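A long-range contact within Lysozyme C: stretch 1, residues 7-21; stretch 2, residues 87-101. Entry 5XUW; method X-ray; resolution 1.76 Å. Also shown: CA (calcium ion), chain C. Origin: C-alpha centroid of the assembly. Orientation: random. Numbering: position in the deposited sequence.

Stretch 1, residues 7-21: ELAHKLKAQEMDGFG
Stretch 2, residues 87-101: NIDDDISCAKRVVRD

How do the two backbones run past each other? Stretch 1 enters already helical and stays so through A14, and Q15 is the first residue to leave helical phi/psi (-93/25). E16 turns left-handed at 62/32, and a type II beta turn follows from M17 to F20, with G19 at 80/3. Stretch 2 turns helical at D89, with I88 at the N-cap position. The helix axes approach to 11.3 Å at a signed crossing angle of -67°. In register, the CA atoms of K11 and I88 lie 9.0 Å apart, those of Q15 and D89 7.8 Å, and those of F20 and K96 7.4 Å.

What fills the space between the two stretches? Apolar side chains do. I88 (p, t) brings CD1 within 3.7 Å of L8 CD1, and L12 (m, t) sets CD2 3.6 Å from I92 CD1. I92 (m, t) points toward stretch 1, and its CG2 lies 3.8 Å from SD of M17, which comes from beyond the first helix.

Where do charge and polarity hold the pair? The extended end of K11 (t, p, t, t) places NZ 2.7 Å from D89 OD1, a hydrogen-bonded salt bridge beside the apolar cluster. Water 1 donates to both Q15 OE1 (3.0 Å) and D89 O (2.8 Å), bridging the end of one helix to the start of the other.

How does K96 serve the far end? Its chain (m, t, t, t) reaches back so that NZ donates to Q15 O at 2.9 Å, using a carbonyl just past the helix end that accepts no backbone hydrogen bond within its own stretch. Its methylenes cover F20 (chi1 t, chi2 92°): CG sits 3.7 Å from the F20 ring centroid, over one face, in a CH-pi contact. V99 CG2 meets the ring edge, 3.7 Å from F20 CE2.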

# COMPACT_ATOMS: atom_id res chain seq x y z
N GLU A 7 6.39 5.66 12.50
CA GLU A 7 4.97 5.80 12.75
C GLU A 7 4.17 4.77 11.95
O GLU A 7 3.29 4.09 12.50
CB GLU A 7 4.49 7.19 12.37
CG GLU A 7 3.05 7.47 12.73
CD GLU A 7 2.59 8.82 12.24
OE1 GLU A 7 3.35 9.50 11.51
OE2 GLU A 7 1.45 9.19 12.58
N LEU A 8 4.48 4.66 10.66
CA LEU A 8 3.78 3.70 9.81
C LEU A 8 4.05 2.27 10.26
O LEU A 8 3.12 1.47 10.36
CB LEU A 8 4.14 3.89 8.33
CG LEU A 8 3.37 2.97 7.36
CD1 LEU A 8 1.86 3.17 7.49
CD2 LEU A 8 3.82 3.19 5.92
N ALA A 9 5.30 1.96 10.57
CA ALA A 9 5.67 0.61 11.04
C ALA A 9 4.83 0.17 12.25
O ALA A 9 4.28 -0.93 12.28
CB ALA A 9 7.15 0.57 11.37
N HIS A 10 4.69 1.07 13.22
CA HIS A 10 3.92 0.75 14.42
C HIS A 10 2.41 0.64 14.17
O HIS A 10 1.76 -0.24 14.74
CB HIS A 10 4.26 1.73 15.53
CG HIS A 10 5.56 1.38 16.19
ND1 HIS A 10 5.64 0.45 17.19
CD2 HIS A 10 6.83 1.75 15.91
CE1 HIS A 10 6.90 0.30 17.54
NE2 HIS A 10 7.64 1.08 16.78
N LYS A 11 1.87 1.50 13.32
CA LYS A 11 0.47 1.40 12.88
C LYS A 11 0.21 0.04 12.20
O LYS A 11 -0.71 -0.68 12.56
CB LYS A 11 0.15 2.55 11.94
CG LYS A 11 -1.24 2.55 11.32
CD LYS A 11 -2.35 2.49 12.36
CE LYS A 11 -3.71 2.60 11.69
NZ LYS A 11 -4.84 2.48 12.65
N LEU A 12 1.03 -0.28 11.20
CA LEU A 12 0.89 -1.55 10.49
C LEU A 12 1.07 -2.75 11.42
O LEU A 12 0.33 -3.73 11.30
CB LEU A 12 1.86 -1.62 9.31
CG LEU A 12 1.69 -0.57 8.20
CD1 LEU A 12 2.57 -0.93 7.01
CD2 LEU A 12 0.25 -0.39 7.74
N LYS A 13 2.01 -2.66 12.35
CA LYS A 13 2.18 -3.72 13.36
C LYS A 13 0.90 -3.93 14.17
O LYS A 13 0.49 -5.07 14.42
CB LYS A 13 3.34 -3.40 14.31
CG LYS A 13 3.59 -4.50 15.35
CD LYS A 13 4.89 -4.30 16.12
CE LYS A 13 5.00 -5.26 17.31
NZ LYS A 13 4.86 -6.68 16.89
N ALA A 14 0.28 -2.82 14.57
CA ALA A 14 -0.96 -2.88 15.36
C ALA A 14 -2.13 -3.47 14.58
O ALA A 14 -3.04 -4.06 15.18
CB ALA A 14 -1.32 -1.49 15.87
N GLN A 15 -2.12 -3.31 13.25
CA GLN A 15 -3.12 -3.92 12.36
C GLN A 15 -2.68 -5.28 11.80
O GLN A 15 -3.13 -5.68 10.74
CB GLN A 15 -3.45 -2.96 11.21
CG GLN A 15 -3.97 -1.59 11.63
CD GLN A 15 -5.33 -1.65 12.27
OE1 GLN A 15 -6.27 -2.23 11.73
NE2 GLN A 15 -5.46 -1.05 13.44
N GLU A 16 -1.79 -5.98 12.51
CA GLU A 16 -1.42 -7.37 12.22
C GLU A 16 -0.76 -7.59 10.85
O GLU A 16 -0.91 -8.66 10.25
CB GLU A 16 -2.62 -8.31 12.43
CG GLU A 16 -3.11 -8.31 13.87
CD GLU A 16 -4.22 -9.31 14.14
OE1 GLU A 16 -4.50 -9.54 15.33
OE2 GLU A 16 -4.81 -9.86 13.18
N MET A 17 -0.01 -6.60 10.37
CA MET A 17 0.62 -6.71 9.05
C MET A 17 1.95 -7.45 9.04
O MET A 17 2.39 -7.87 7.96
CB MET A 17 0.81 -5.34 8.40
CG MET A 17 -0.50 -4.68 8.01
SD MET A 17 -1.32 -5.59 6.69
CE MET A 17 -0.69 -4.75 5.25
N ASP A 18 2.59 -7.60 10.19
CA ASP A 18 3.88 -8.29 10.22
C ASP A 18 3.71 -9.76 9.84
O ASP A 18 3.02 -10.51 10.54
CB ASP A 18 4.56 -8.19 11.58
CG ASP A 18 5.97 -8.76 11.56
OD1 ASP A 18 6.65 -8.66 10.52
OD2 ASP A 18 6.40 -9.32 12.59
N GLY A 19 4.31 -10.15 8.72
CA GLY A 19 4.17 -11.51 8.20
C GLY A 19 2.88 -11.75 7.44
O GLY A 19 2.64 -12.87 6.98
N PHE A 20 2.04 -10.72 7.27
CA PHE A 20 0.81 -10.90 6.55
C PHE A 20 1.11 -11.20 5.08
O PHE A 20 1.86 -10.48 4.43
CB PHE A 20 -0.13 -9.70 6.64
CG PHE A 20 -1.50 -10.02 6.13
CD1 PHE A 20 -2.50 -10.47 6.99
CD2 PHE A 20 -1.78 -9.94 4.77
CE1 PHE A 20 -3.76 -10.80 6.51
CE2 PHE A 20 -3.04 -10.27 4.28
CZ PHE A 20 -4.02 -10.71 5.15
N GLY A 21 0.52 -12.28 4.58
CA GLY A 21 0.83 -12.79 3.24
C GLY A 21 2.25 -13.33 3.11
O GLY A 21 2.71 -13.55 2.00
N ASN A 87 -6.95 8.29 7.85
CA ASN A 87 -7.00 6.98 8.50
C ASN A 87 -6.80 5.89 7.46
O ASN A 87 -7.44 5.92 6.43
CB ASN A 87 -8.31 6.79 9.24
CG ASN A 87 -8.27 5.60 10.17
OD1 ASN A 87 -7.77 5.70 11.30
ND2 ASN A 87 -8.76 4.48 9.71
N ILE A 88 -5.92 4.93 7.74
CA ILE A 88 -5.53 3.93 6.72
C ILE A 88 -6.04 2.52 7.02
O ILE A 88 -5.62 1.57 6.37
CB ILE A 88 -4.00 3.90 6.48
CG1 ILE A 88 -3.22 3.47 7.73
CG2 ILE A 88 -3.53 5.26 5.99
CD1 ILE A 88 -1.80 3.05 7.43
N ASP A 89 -6.94 2.37 7.98
CA ASP A 89 -7.49 1.05 8.29
C ASP A 89 -8.14 0.39 7.07
O ASP A 89 -7.91 -0.80 6.84
CB ASP A 89 -8.49 1.11 9.45
CG ASP A 89 -7.82 1.39 10.79
OD1 ASP A 89 -6.57 1.40 10.86
OD2 ASP A 89 -8.55 1.62 11.78
N ASP A 90 -8.93 1.16 6.31
CA ASP A 90 -9.57 0.60 5.12
C ASP A 90 -8.55 0.38 3.99
O ASP A 90 -8.66 -0.60 3.23
CB ASP A 90 -10.81 1.38 4.67
CG ASP A 90 -10.59 2.87 4.53
OD1 ASP A 90 -9.42 3.32 4.51
OD2 ASP A 90 -11.60 3.61 4.44
N ASP A 91 -7.55 1.25 3.91
CA ASP A 91 -6.40 1.03 2.99
C ASP A 91 -5.70 -0.29 3.31
O ASP A 91 -5.35 -1.07 2.40
CB ASP A 91 -5.36 2.15 3.05
CG ASP A 91 -5.94 3.52 2.77
OD1 ASP A 91 -6.79 3.97 3.57
OD2 ASP A 91 -5.52 4.16 1.79
N ILE A 92 -5.49 -0.53 4.60
CA ILE A 92 -4.81 -1.75 5.06
C ILE A 92 -5.65 -2.99 4.74
O ILE A 92 -5.14 -3.99 4.25
CB ILE A 92 -4.51 -1.69 6.57
CG1 ILE A 92 -3.37 -0.70 6.84
CG2 ILE A 92 -4.17 -3.07 7.14
CD1 ILE A 92 -3.27 -0.26 8.29
N SER A 93 -6.94 -2.94 5.06
CA SER A 93 -7.82 -4.06 4.75
C SER A 93 -7.80 -4.38 3.25
O SER A 93 -7.79 -5.55 2.88
CB SER A 93 -9.24 -3.81 5.23
OG SER A 93 -9.71 -2.59 4.73
N CYS A 94 -7.76 -3.34 2.41
CA CYS A 94 -7.69 -3.54 0.96
C CYS A 94 -6.34 -4.12 0.52
O CYS A 94 -6.29 -5.04 -0.31
CB CYS A 94 -7.99 -2.24 0.22
SG CYS A 94 -8.05 -2.39 -1.58
N ALA A 95 -5.25 -3.60 1.07
CA ALA A 95 -3.91 -4.13 0.74
C ALA A 95 -3.78 -5.62 1.14
O ALA A 95 -3.14 -6.41 0.42
CB ALA A 95 -2.83 -3.30 1.40
N LYS A 96 -4.39 -5.99 2.26
CA LYS A 96 -4.48 -7.40 2.67
C LYS A 96 -5.17 -8.26 1.59
O LYS A 96 -4.71 -9.36 1.29
CB LYS A 96 -5.20 -7.54 4.01
CG LYS A 96 -4.38 -7.08 5.20
CD LYS A 96 -5.17 -7.18 6.49
CE LYS A 96 -4.32 -6.81 7.69
NZ LYS A 96 -5.07 -6.96 8.97
N ARG A 97 -6.26 -7.75 1.01
CA ARG A 97 -6.92 -8.42 -0.12
C ARG A 97 -5.98 -8.48 -1.33
O ARG A 97 -5.81 -9.54 -1.95
CB ARG A 97 -8.29 -7.75 -0.44
CG ARG A 97 -8.98 -8.10 -1.77
CD ARG A 97 -9.59 -9.49 -1.83
NE ARG A 97 -10.12 -9.85 -3.17
CZ ARG A 97 -9.39 -10.11 -4.25
NH1 ARG A 97 -8.06 -10.06 -4.21
NH2 ARG A 97 -9.98 -10.41 -5.42
N VAL A 98 -5.30 -7.37 -1.64
CA VAL A 98 -4.41 -7.33 -2.81
C VAL A 98 -3.30 -8.38 -2.71
O VAL A 98 -3.09 -9.11 -3.69
CB VAL A 98 -3.80 -5.93 -3.04
CG1 VAL A 98 -2.82 -5.95 -4.21
CG2 VAL A 98 -4.89 -4.89 -3.28
N VAL A 99 -2.61 -8.47 -1.57
CA VAL A 99 -1.45 -9.41 -1.46
C VAL A 99 -1.80 -10.87 -1.57
O VAL A 99 -0.93 -11.66 -1.89
CB VAL A 99 -0.62 -9.42 -0.14
CG1 VAL A 99 0.62 -8.57 -0.23
CG2 VAL A 99 -1.45 -9.30 1.12
N ARG A 100 -3.04 -11.23 -1.23
CA ARG A 100 -3.45 -12.63 -1.30
C ARG A 100 -3.63 -13.11 -2.74
O ARG A 100 -3.69 -14.31 -2.98
CB ARG A 100 -4.70 -12.88 -0.44
CG ARG A 100 -4.43 -12.70 1.04
CD ARG A 100 -5.59 -13.17 1.90
NE ARG A 100 -5.54 -14.61 2.15
CZ ARG A 100 -6.53 -15.33 2.70
NH1 ARG A 100 -7.68 -14.76 3.06
NH2 ARG A 100 -6.37 -16.64 2.88
N ASP A 101 -3.67 -12.18 -3.70
CA ASP A 101 -3.75 -12.53 -5.12
C ASP A 101 -2.44 -13.03 -5.72
O ASP A 101 -1.40 -12.99 -5.05
CB ASP A 101 -4.37 -11.37 -5.92
CG ASP A 101 -5.86 -11.49 -6.03
OD1 ASP A 101 -6.47 -12.28 -5.29
OD2 ASP A 101 -6.46 -10.80 -6.85
CA CA C . -8.49 5.58 4.32
O HOH W 1 -7.41 -2.59 8.98
O HOH W 2 -10.38 5.72 5.73
O HOH W 3 -6.55 6.78 3.57